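Polyphosphate kinase (Porphyromonas gingivalis, PDB 2O8R) probably catalyses the reversible transfer of the terminal phosphate of ATP to a growing chain of inorganic polyphosphate. Local coordinates at residues F20-L25 and L663-K668; L143-L148 and D218-G223; E518-L523 and K549-Q554. The protein carries 3 engineered substitutions. All blocks are in the same frame, centred on the assembly; numbering follows the deposited sequence.

Contact 1 (F20-L25 and L663-K668); sequences FNERVL and LNNIYK
Asn-665 lays its side-chain amide against the base of the Arg-23 side chain, and these two residues bury the largest areas of their segments, helix 20-25 and the stretch 663-668. The amide leans on aliphatic carbon: its ND2 lies 3.6 Å from Arg-23 CB and 3.9 Å from Glu-22 CG. An asparagine suits this buried place because it can accept from one partner, donate to another and still lie close to methylene groups. Farther out, Arg-23 starts with CG anti to its backbone N (chi1 174°) and then bends at chi2, which carries the guanidinium over to Tyr-667. There the hydroxyl end of the tyrosine sits over one face of the guanidinium, with Arg-23 NH1 3.5 Å from Tyr-667 OH. The two planes are inclined by 59°, so the groups do not stack. Glu-22 contributes through water 1, which lies 2.9 Å from Glu-22 OE1 and bonds only weakly with Asn-665 N. The polar ends have further partners: Asn-665 OD1 accepts from Arg-589 and ND2 donates to the carbonyl of Ser-19, the Arg-23 guanidinium meets the carboxylate of Glu-27 and the carbonyl of Lys-655, and Glu-22 OE2 forms a salt bridge with Arg-93. The side chain of Arg-23 is about 8 Å from that of Arg-570, which is predicted to bind ATP. Helix 13-29 thus lies between helices 35-63 and 83-112, which receive Leu-25, and the sheet edge formed by strands 657-659 and 665-667, where Arg-23 and Tyr-667 both touch Cys-657.

Contact 2 (L143-L148 and D218-G223); sequences LYPMLL and DVVFPG
Pro-145 and Val-220 mark the closest approach of the two backbones, with Pro-145 CA 7.3 Å from Val-220 CA, where the extended chain entering strand 146-147 passes the weakly bonded helical turn at about 218-220. The side chains that meet are all apolar. Val-220 points its two methyls at different partners: CG1, anti to the backbone N (chi1 173°), packs 3.8 Å from Pro-145 CG, while CG2 lies 4.2 Å from Leu-143 CD2, the leucine crossing it at about a right angle. A branched residue is apt here, since one short side chain serves two neighbours. Strand 146-147 is one of the two outermost strands, within this chain, of the mixed sheet in the middle domain; it pairs with strand 178-183, and Val-220 and the following Phe-221 both touch Leu-182 of that partner strand. Phe-221 reaches the contact through CZ, 4.5 Å from Pro-145 CB, in an oblique approach, and the CG1 methyl of Val-220 lies over one face of its ring, off-centre toward the rim. Rigid Pro-145 presents a compact apolar surface to both residues. On helix 125-139, Phe-135 touches Leu-143 and Val-220 together. The second subunit lies close by, with Tyr-144 stacked on Tyr-144 of that subunit.

Contact 3 (E518-L523 and K549-Q554); sequences EAITNL and KNVITQ
Ile-520 and Thr-521, on helix 516-532, meet Val-551 and Gln-554, on helix 549-560, where two helices of the second C-terminal domain lie side by side. The domain belongs to the phospholipase D clan, and its helices pack against a mixed beta sheet; helix 549-560 is the helical part of the beta-alpha-beta crossover between parallel strands 538-543 and 564-569. Along the first segment, Ile-520 comes first. Its CG2 methyl lies 4.3 Å from Val-551 CG1, a loose contact between branched residues. Both side chains also touch Trp-618 and Leu-623, and Ile-520 reaches Trp-601 of strand 600-603, so the pair belongs to a larger apolar layer between helices and sheet. Bulky aliphatic residues suit that buried level. One position later the character changes. Thr-521 stands at the more exposed margin, where a small polar residue can meet Gln-554: its OG1 lies 3.4 Å from Gln-554 OE1, a long, weak hydrogen bond at best. The one hydroxyl proton also has the carbonyl of Gly-517 within reach, one turn back in its own helix and again only weakly. From the other helix, Gln-554 has its CG beside the backbone N (chi1 -47°) and continues in an extended chain, which lets a long side chain bridge the gap between the helices. It crosses Thr-521 at about a right angle, and the amide end comes so close to the first helix that Gln-554 OE1 is 3.8 Å from Thr-521 CA.

Starting from the N terminus, helix 13-29 opens contact 1, which closes only when the chain reaches strand 665-667, some 640 residues later; it joins the N-terminal helices to the edge of the last sheet. Within that great loop lie the other two. Contact 2 opens at 143-148 and closes at 218-223, tying an edge strand of the middle domain to a helical turn beside the second subunit. Contact 3 follows in series, a short closure from 518-523 to 549-554 that pairs two helices of the second C-terminal domain. None cross. Contacts 2 and 3 lie on opposite sides of the chain's centre, with centres about 63 Å apart.

Contact 1 (F20-L25 and L663-K668)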
loop_
_atom_site.group_PDB
_atom_site.type_symbol
_atom_site.label_atom_id
_atom_site.label_comp_id
_atom_site.label_asym_id
_atom_site.label_seq_id
_atom_site.Cartn_x
_atom_site.Cartn_y
_atom_site.Cartn_z
ATOM N N PHE A 20 1.871 -1.563 31.643
ATOM C CA PHE A 20 1.386 -2.391 30.549
ATOM C C PHE A 20 2.530 -2.723 29.598
ATOM O O PHE A 20 2.700 -3.877 29.202
ATOM C CB PHE A 20 0.228 -1.684 29.840
ATOM C CG PHE A 20 0.046 -2.072 28.409
ATOM C CD1 PHE A 20 -0.419 -3.340 28.070
ATOM C CD2 PHE A 20 0.305 -1.153 27.392
ATOM C CE1 PHE A 20 -0.598 -3.701 26.742
ATOM C CE2 PHE A 20 0.132 -1.498 26.057
ATOM C CZ PHE A 20 -0.322 -2.773 25.728
ATOM N N ASN A 21 3.341 -1.731 29.258
ATOM C CA ASN A 21 4.432 -1.999 28.341
ATOM C C ASN A 21 5.527 -2.839 28.984
ATOM O O ASN A 21 6.208 -3.594 28.292
ATOM C CB ASN A 21 4.972 -0.732 27.682
ATOM C CG ASN A 21 5.158 -0.896 26.181
ATOM O OD1 ASN A 21 4.450 -1.670 25.528
ATOM N ND2 ASN A 21 6.111 -0.167 25.625
ATOM N N GLU A 22 5.662 -2.745 30.307
ATOM C CA GLU A 22 6.504 -3.680 31.062
ATOM C C GLU A 22 6.051 -5.136 30.844
ATOM O O GLU A 22 6.874 -6.022 30.616
ATOM C CB GLU A 22 6.479 -3.335 32.548
ATOM C CG GLU A 22 7.110 -4.378 33.467
ATOM C CD GLU A 22 8.404 -3.916 34.142
ATOM O OE1 GLU A 22 8.866 -4.639 35.055
ATOM O OE2 GLU A 22 8.957 -2.847 33.778
ATOM N N ARG A 23 4.743 -5.378 30.894
ATOM C CA ARG A 23 4.208 -6.715 30.670
ATOM C C ARG A 23 4.433 -7.212 29.228
ATOM O O ARG A 23 4.572 -8.419 28.989
ATOM C CB ARG A 23 2.731 -6.751 31.041
ATOM C CG ARG A 23 2.029 -8.051 30.706
ATOM C CD ARG A 23 2.599 -9.210 31.496
ATOM N NE ARG A 23 1.972 -10.464 31.100
ATOM C CZ ARG A 23 2.520 -11.352 30.276
ATOM N NH1 ARG A 23 3.712 -11.120 29.754
ATOM N NH2 ARG A 23 1.878 -12.475 29.983
ATOM N N VAL A 24 4.467 -6.281 28.275
ATOM C CA VAL A 24 4.793 -6.614 26.885
ATOM C C VAL A 24 6.264 -7.037 26.799
ATOM O O VAL A 24 6.598 -8.067 26.210
ATOM C CB VAL A 24 4.491 -5.436 25.924
ATOM C CG1 VAL A 24 4.870 -5.791 24.499
ATOM C CG2 VAL A 24 3.023 -5.085 25.976
ATOM N N LEU A 25 7.131 -6.247 27.426
ATOM C CA LEU A 25 8.545 -6.589 27.557
ATOM C C LEU A 25 8.746 -7.954 28.216
ATOM O O LEU A 25 9.678 -8.675 27.880
ATOM C CB LEU A 25 9.291 -5.505 28.341
ATOM C CG LEU A 25 10.821 -5.553 28.331
ATOM C CD1 LEU A 25 11.352 -5.941 26.972
ATOM C CD2 LEU A 25 11.386 -4.214 28.736
ATOM N N LEU A 663 1.898 -1.312 41.080
ATOM C CA LEU A 663 1.795 -1.471 39.613
ATOM C C LEU A 663 2.578 -2.665 39.020
ATOM O O LEU A 663 2.915 -2.673 37.828
ATOM C CB LEU A 663 2.127 -0.157 38.875
ATOM C CG LEU A 663 0.998 0.880 38.741
ATOM C CD1 LEU A 663 1.505 2.140 38.091
ATOM C CD2 LEU A 663 -0.198 0.355 37.953
ATOM N N ASN A 664 2.854 -3.678 39.837
ATOM C CA ASN A 664 3.655 -4.792 39.357
ATOM C C ASN A 664 2.844 -5.869 38.696
ATOM O O ASN A 664 1.723 -6.177 39.122
ATOM C CB ASN A 664 4.487 -5.398 40.470
ATOM C CG ASN A 664 5.616 -4.515 40.881
ATOM O OD1 ASN A 664 6.561 -4.314 40.125
ATOM N ND2 ASN A 664 5.534 -3.977 42.087
ATOM N N ASN A 665 3.433 -6.436 37.649
ATOM C CA ASN A 665 2.840 -7.536 36.922
ATOM C C ASN A 665 3.304 -8.839 37.566
ATOM O O ASN A 665 4.473 -9.229 37.462
ATOM C CB ASN A 665 3.251 -7.463 35.460
ATOM C CG ASN A 665 2.602 -6.297 34.718
ATOM O OD1 ASN A 665 1.388 -6.286 34.509
ATOM N ND2 ASN A 665 3.418 -5.329 34.281
ATOM N N ILE A 666 2.389 -9.486 38.276
ATOM C CA ILE A 666 2.703 -10.724 38.964
ATOM C C ILE A 666 1.991 -11.901 38.286
ATOM O O ILE A 666 0.760 -11.944 38.249
ATOM C CB ILE A 666 2.293 -10.655 40.461
ATOM C CG1 ILE A 666 2.715 -9.332 41.104
ATOM C CG2 ILE A 666 2.927 -11.760 41.215
ATOM C CD1 ILE A 666 4.197 -9.127 41.138
ATOM N N TYR A 667 2.774 -12.834 37.742
ATOM C CA TYR A 667 2.246 -14.043 37.096
ATOM C C TYR A 667 1.460 -14.890 38.077
ATOM O O TYR A 667 1.937 -15.209 39.168
ATOM C CB TYR A 667 3.365 -14.931 36.530
ATOM C CG TYR A 667 3.946 -14.541 35.197
ATOM C CD1 TYR A 667 3.240 -14.744 34.007
ATOM C CD2 TYR A 667 5.226 -14.005 35.118
ATOM C CE1 TYR A 667 3.794 -14.389 32.775
ATOM C CE2 TYR A 667 5.787 -13.644 33.891
ATOM C CZ TYR A 667 5.072 -13.839 32.728
ATOM O OH TYR A 667 5.653 -13.480 31.527
ATOM N N LYS A 668 0.270 -15.289 37.660
ATOM C CA LYS A 668 -0.581 -16.137 38.473
ATOM C C LYS A 668 -0.253 -17.629 38.349
ATOM O O LYS A 668 -1.160 -18.457 38.282
ATOM C CB LYS A 668 -2.029 -15.844 38.119
ATOM C CG LYS A 668 -2.329 -14.354 38.278
ATOM C CD LYS A 668 -3.647 -13.939 37.658
ATOM C CE LYS A 668 -4.803 -14.629 38.330
ATOM N NZ LYS A 668 -6.075 -13.977 37.913
HETATM O O HOH W 1 6.448 -5.361 36.529
#

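Contact 2 (L143-L148 and D218-G223)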
loop_
_atom_site.group_PDB
_atom_site.type_symbol
_atom_site.label_atom_id
_atom_site.label_comp_id
_atom_site.label_asym_id
_atom_site.label_seq_id
_atom_site.Cartn_x
_atom_site.Cartn_y
_atom_site.Cartn_z
ATOM N N LEU A 143 22.919 6.599 -0.386
ATOM C CA LEU A 143 23.444 7.431 0.681
ATOM C C LEU A 143 23.420 8.918 0.332
ATOM O O LEU A 143 23.385 9.304 -0.831
ATOM C CB LEU A 143 24.877 7.007 0.983
ATOM C CG LEU A 143 25.143 6.024 2.131
ATOM C CD1 LEU A 143 23.970 5.128 2.398
ATOM C CD2 LEU A 143 26.400 5.208 1.860
ATOM N N TYR A 144 23.424 9.752 1.360
ATOM C CA TYR A 144 23.626 11.177 1.190
ATOM C C TYR A 144 24.587 11.639 2.273
ATOM O O TYR A 144 24.152 12.007 3.358
ATOM C CB TYR A 144 22.316 11.919 1.331
ATOM C CG TYR A 144 21.315 11.583 0.272
ATOM C CD1 TYR A 144 21.210 12.346 -0.873
ATOM C CD2 TYR A 144 20.442 10.511 0.430
ATOM C CE1 TYR A 144 20.262 12.046 -1.851
ATOM C CE2 TYR A 144 19.498 10.200 -0.534
ATOM C CZ TYR A 144 19.411 10.967 -1.669
ATOM O OH TYR A 144 18.484 10.639 -2.627
ATOM N N PRO A 145 25.903 11.596 1.994
ATOM C CA PRO A 145 26.888 11.959 3.014
ATOM C C PRO A 145 26.799 13.433 3.308
ATOM O O PRO A 145 26.986 14.260 2.416
ATOM C CB PRO A 145 28.229 11.629 2.358
ATOM C CG PRO A 145 27.883 10.745 1.190
ATOM C CD PRO A 145 26.543 11.201 0.729
HETATM N N MSE A 146 26.468 13.753 4.548
HETATM C CA MSE A 146 26.271 15.138 4.940
HETATM C C MSE A 146 27.234 15.553 6.019
HETATM O O MSE A 146 27.092 15.135 7.170
HETATM C CB MSE A 146 24.856 15.354 5.439
HETATM C CG MSE A 146 23.818 15.207 4.354
HETATM SE SE MSE A 146 22.029 15.267 5.098
HETATM C CE MSE A 146 21.990 13.538 6.011
ATOM N N LEU A 147 28.226 16.354 5.631
ATOM C CA LEU A 147 29.064 17.060 6.591
ATOM C C LEU A 147 28.197 18.045 7.345
ATOM O O LEU A 147 27.348 18.716 6.759
ATOM C CB LEU A 147 30.188 17.809 5.888
ATOM C CG LEU A 147 31.535 17.105 5.804
ATOM C CD1 LEU A 147 32.205 17.396 4.456
ATOM C CD2 LEU A 147 32.401 17.546 6.974
ATOM N N LEU A 148 28.402 18.099 8.651
ATOM C CA LEU A 148 27.661 18.979 9.519
ATOM C C LEU A 148 28.494 20.212 9.835
ATOM O O LEU A 148 29.445 20.137 10.611
ATOM C CB LEU A 148 27.318 18.247 10.809
ATOM C CG LEU A 148 26.348 17.075 10.706
ATOM C CD1 LEU A 148 26.268 16.401 12.065
ATOM C CD2 LEU A 148 24.960 17.551 10.224
ATOM N N ASP A 218 34.991 4.398 5.345
ATOM C CA ASP A 218 36.245 4.825 4.720
ATOM C C ASP A 218 36.140 5.100 3.219
ATOM O O ASP A 218 36.891 5.921 2.703
ATOM C CB ASP A 218 37.361 3.819 4.988
ATOM C CG ASP A 218 36.908 2.395 4.805
ATOM O OD1 ASP A 218 36.227 1.861 5.713
ATOM O OD2 ASP A 218 37.235 1.809 3.753
ATOM N N VAL A 219 35.214 4.445 2.520
ATOM C CA VAL A 219 35.018 4.732 1.094
ATOM C C VAL A 219 34.172 5.994 0.889
ATOM O O VAL A 219 34.275 6.675 -0.143
ATOM C CB VAL A 219 34.460 3.512 0.283
ATOM C CG1 VAL A 219 34.743 2.186 0.998
ATOM C CG2 VAL A 219 32.988 3.656 -0.016
ATOM N N VAL A 220 33.359 6.308 1.892
ATOM C CA VAL A 220 32.466 7.461 1.844
ATOM C C VAL A 220 33.258 8.723 2.180
ATOM O O VAL A 220 33.028 9.801 1.616
ATOM C CB VAL A 220 31.276 7.263 2.811
ATOM C CG1 VAL A 220 30.431 8.512 2.918
ATOM C CG2 VAL A 220 30.425 6.094 2.349
ATOM N N PHE A 221 34.227 8.573 3.071
ATOM C CA PHE A 221 35.070 9.692 3.453
ATOM C C PHE A 221 36.548 9.391 3.188
ATOM O O PHE A 221 37.321 9.203 4.131
ATOM C CB PHE A 221 34.845 10.017 4.929
ATOM C CG PHE A 221 33.404 10.270 5.287
ATOM C CD1 PHE A 221 32.839 11.526 5.098
ATOM C CD2 PHE A 221 32.614 9.256 5.820
ATOM C CE1 PHE A 221 31.511 11.766 5.433
ATOM C CE2 PHE A 221 31.294 9.488 6.160
ATOM C CZ PHE A 221 30.738 10.750 5.961
ATOM N N PRO A 222 36.951 9.347 1.904
ATOM C CA PRO A 222 38.323 8.961 1.581
ATOM C C PRO A 222 39.388 9.888 2.182
ATOM O O PRO A 222 40.438 9.419 2.616
ATOM C CB PRO A 222 38.354 9.032 0.054
ATOM C CG PRO A 222 37.238 9.942 -0.306
ATOM C CD PRO A 222 36.179 9.645 0.685
ATOM N N GLY A 223 39.110 11.185 2.227
ATOM C CA GLY A 223 40.065 12.138 2.761
ATOM C C GLY A 223 40.014 12.346 4.263
ATOM O O GLY A 223 40.402 13.409 4.754
#

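Contact 3 (E518-L523 and K549-Q554)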
loop_
_atom_site.group_PDB
_atom_site.type_symbol
_atom_site.label_atom_id
_atom_site.label_comp_id
_atom_site.label_asym_id
_atom_site.label_seq_id
_atom_site.Cartn_x
_atom_site.Cartn_y
_atom_site.Cartn_z
ATOM N N GLU A 518 -26.297 6.191 32.965
ATOM C CA GLU A 518 -27.309 5.784 33.927
ATOM C C GLU A 518 -27.299 4.285 34.084
ATOM O O GLU A 518 -27.261 3.781 35.210
ATOM C CB GLU A 518 -28.704 6.221 33.481
ATOM C CG GLU A 518 -29.218 7.481 34.151
ATOM C CD GLU A 518 -30.736 7.495 34.283
ATOM O OE1 GLU A 518 -31.394 6.555 33.779
ATOM O OE2 GLU A 518 -31.270 8.447 34.897
ATOM N N ALA A 519 -27.304 3.584 32.951
ATOM C CA ALA A 519 -27.401 2.130 32.948
ATOM C C ALA A 519 -26.260 1.489 33.715
ATOM O O ALA A 519 -26.501 0.622 34.555
ATOM C CB ALA A 519 -27.463 1.594 31.524
ATOM N N ILE A 520 -25.028 1.930 33.441
ATOM C CA ILE A 520 -23.848 1.456 34.175
ATOM C C ILE A 520 -23.973 1.703 35.690
ATOM O O ILE A 520 -23.732 0.786 36.489
ATOM C CB ILE A 520 -22.548 2.061 33.622
ATOM C CG1 ILE A 520 -22.247 1.487 32.240
ATOM C CG2 ILE A 520 -21.377 1.732 34.508
ATOM C CD1 ILE A 520 -21.133 2.214 31.517
ATOM N N THR A 521 -24.383 2.918 36.071
ATOM C CA THR A 521 -24.657 3.259 37.475
ATOM C C THR A 521 -25.759 2.381 38.105
ATOM O O THR A 521 -25.585 1.825 39.191
ATOM C CB THR A 521 -25.025 4.744 37.635
ATOM O OG1 THR A 521 -23.879 5.550 37.347
ATOM C CG2 THR A 521 -25.468 5.039 39.060
ATOM N N ASN A 522 -26.885 2.248 37.415
ATOM C CA ASN A 522 -27.972 1.409 37.900
ATOM C C ASN A 522 -27.549 -0.032 38.137
ATOM O O ASN A 522 -27.791 -0.576 39.214
ATOM C CB ASN A 522 -29.145 1.454 36.929
ATOM C CG ASN A 522 -29.641 2.856 36.695
ATOM O OD1 ASN A 522 -29.463 3.742 37.538
ATOM N ND2 ASN A 522 -30.252 3.077 35.536
ATOM N N LEU A 523 -26.916 -0.628 37.127
ATOM C CA LEU A 523 -26.395 -1.994 37.199
ATOM C C LEU A 523 -25.446 -2.225 38.390
ATOM O O LEU A 523 -25.573 -3.231 39.096
ATOM C CB LEU A 523 -25.687 -2.362 35.890
ATOM C CG LEU A 523 -26.519 -2.559 34.621
ATOM C CD1 LEU A 523 -25.684 -2.300 33.366
ATOM C CD2 LEU A 523 -27.130 -3.952 34.564
ATOM N N LYS A 549 -12.397 8.359 36.620
ATOM C CA LYS A 549 -12.476 8.580 38.073
ATOM C C LYS A 549 -13.838 8.268 38.677
ATOM O O LYS A 549 -13.913 7.720 39.774
ATOM C CB LYS A 549 -12.092 10.015 38.441
ATOM C CG LYS A 549 -10.607 10.280 38.560
ATOM C CD LYS A 549 -10.383 11.709 39.035
ATOM C CE LYS A 549 -8.978 12.216 38.746
ATOM N NZ LYS A 549 -8.758 12.570 37.310
ATOM N N ASN A 550 -14.911 8.608 37.970
ATOM C CA ASN A 550 -16.239 8.401 38.525
ATOM C C ASN A 550 -16.613 6.945 38.645
ATOM O O ASN A 550 -16.964 6.488 39.730
ATOM C CB ASN A 550 -17.296 9.189 37.772
ATOM C CG ASN A 550 -17.315 10.648 38.176
ATOM O OD1 ASN A 550 -16.284 11.219 38.554
ATOM N ND2 ASN A 550 -18.490 11.264 38.110
ATOM N N VAL A 551 -16.502 6.208 37.548
ATOM C CA VAL A 551 -16.851 4.793 37.571
ATOM C C VAL A 551 -15.928 4.039 38.524
ATOM O O VAL A 551 -16.365 3.123 39.213
ATOM C CB VAL A 551 -16.805 4.144 36.174
ATOM C CG1 VAL A 551 -17.579 2.868 36.194
ATOM C CG2 VAL A 551 -17.422 5.041 35.167
ATOM N N ILE A 552 -14.661 4.435 38.574
ATOM C CA ILE A 552 -13.727 3.797 39.479
ATOM C C ILE A 552 -14.195 4.007 40.920
ATOM O O ILE A 552 -14.192 3.073 41.727
ATOM C CB ILE A 552 -12.281 4.274 39.252
ATOM C CG1 ILE A 552 -11.802 3.824 37.866
ATOM C CG2 ILE A 552 -11.363 3.688 40.298
ATOM C CD1 ILE A 552 -10.362 4.171 37.545
ATOM N N THR A 553 -14.666 5.212 41.220
ATOM C CA THR A 553 -15.139 5.523 42.568
ATOM C C THR A 553 -16.356 4.673 42.947
ATOM O O THR A 553 -16.451 4.175 44.067
ATOM C CB THR A 553 -15.443 7.033 42.742
ATOM O OG1 THR A 553 -14.329 7.814 42.283
ATOM C CG2 THR A 553 -15.680 7.354 44.185
ATOM N N GLN A 554 -17.266 4.491 41.997
ATOM C CA GLN A 554 -18.408 3.597 42.178
ATOM C C GLN A 554 -17.949 2.165 42.473
ATOM O O GLN A 554 -18.527 1.477 43.317
ATOM C CB GLN A 554 -19.305 3.629 40.937
ATOM C CG GLN A 554 -19.595 5.046 40.467
ATOM C CD GLN A 554 -20.595 5.128 39.329
ATOM O OE1 GLN A 554 -21.276 4.157 39.008
ATOM N NE2 GLN A 554 -20.696 6.305 38.722
#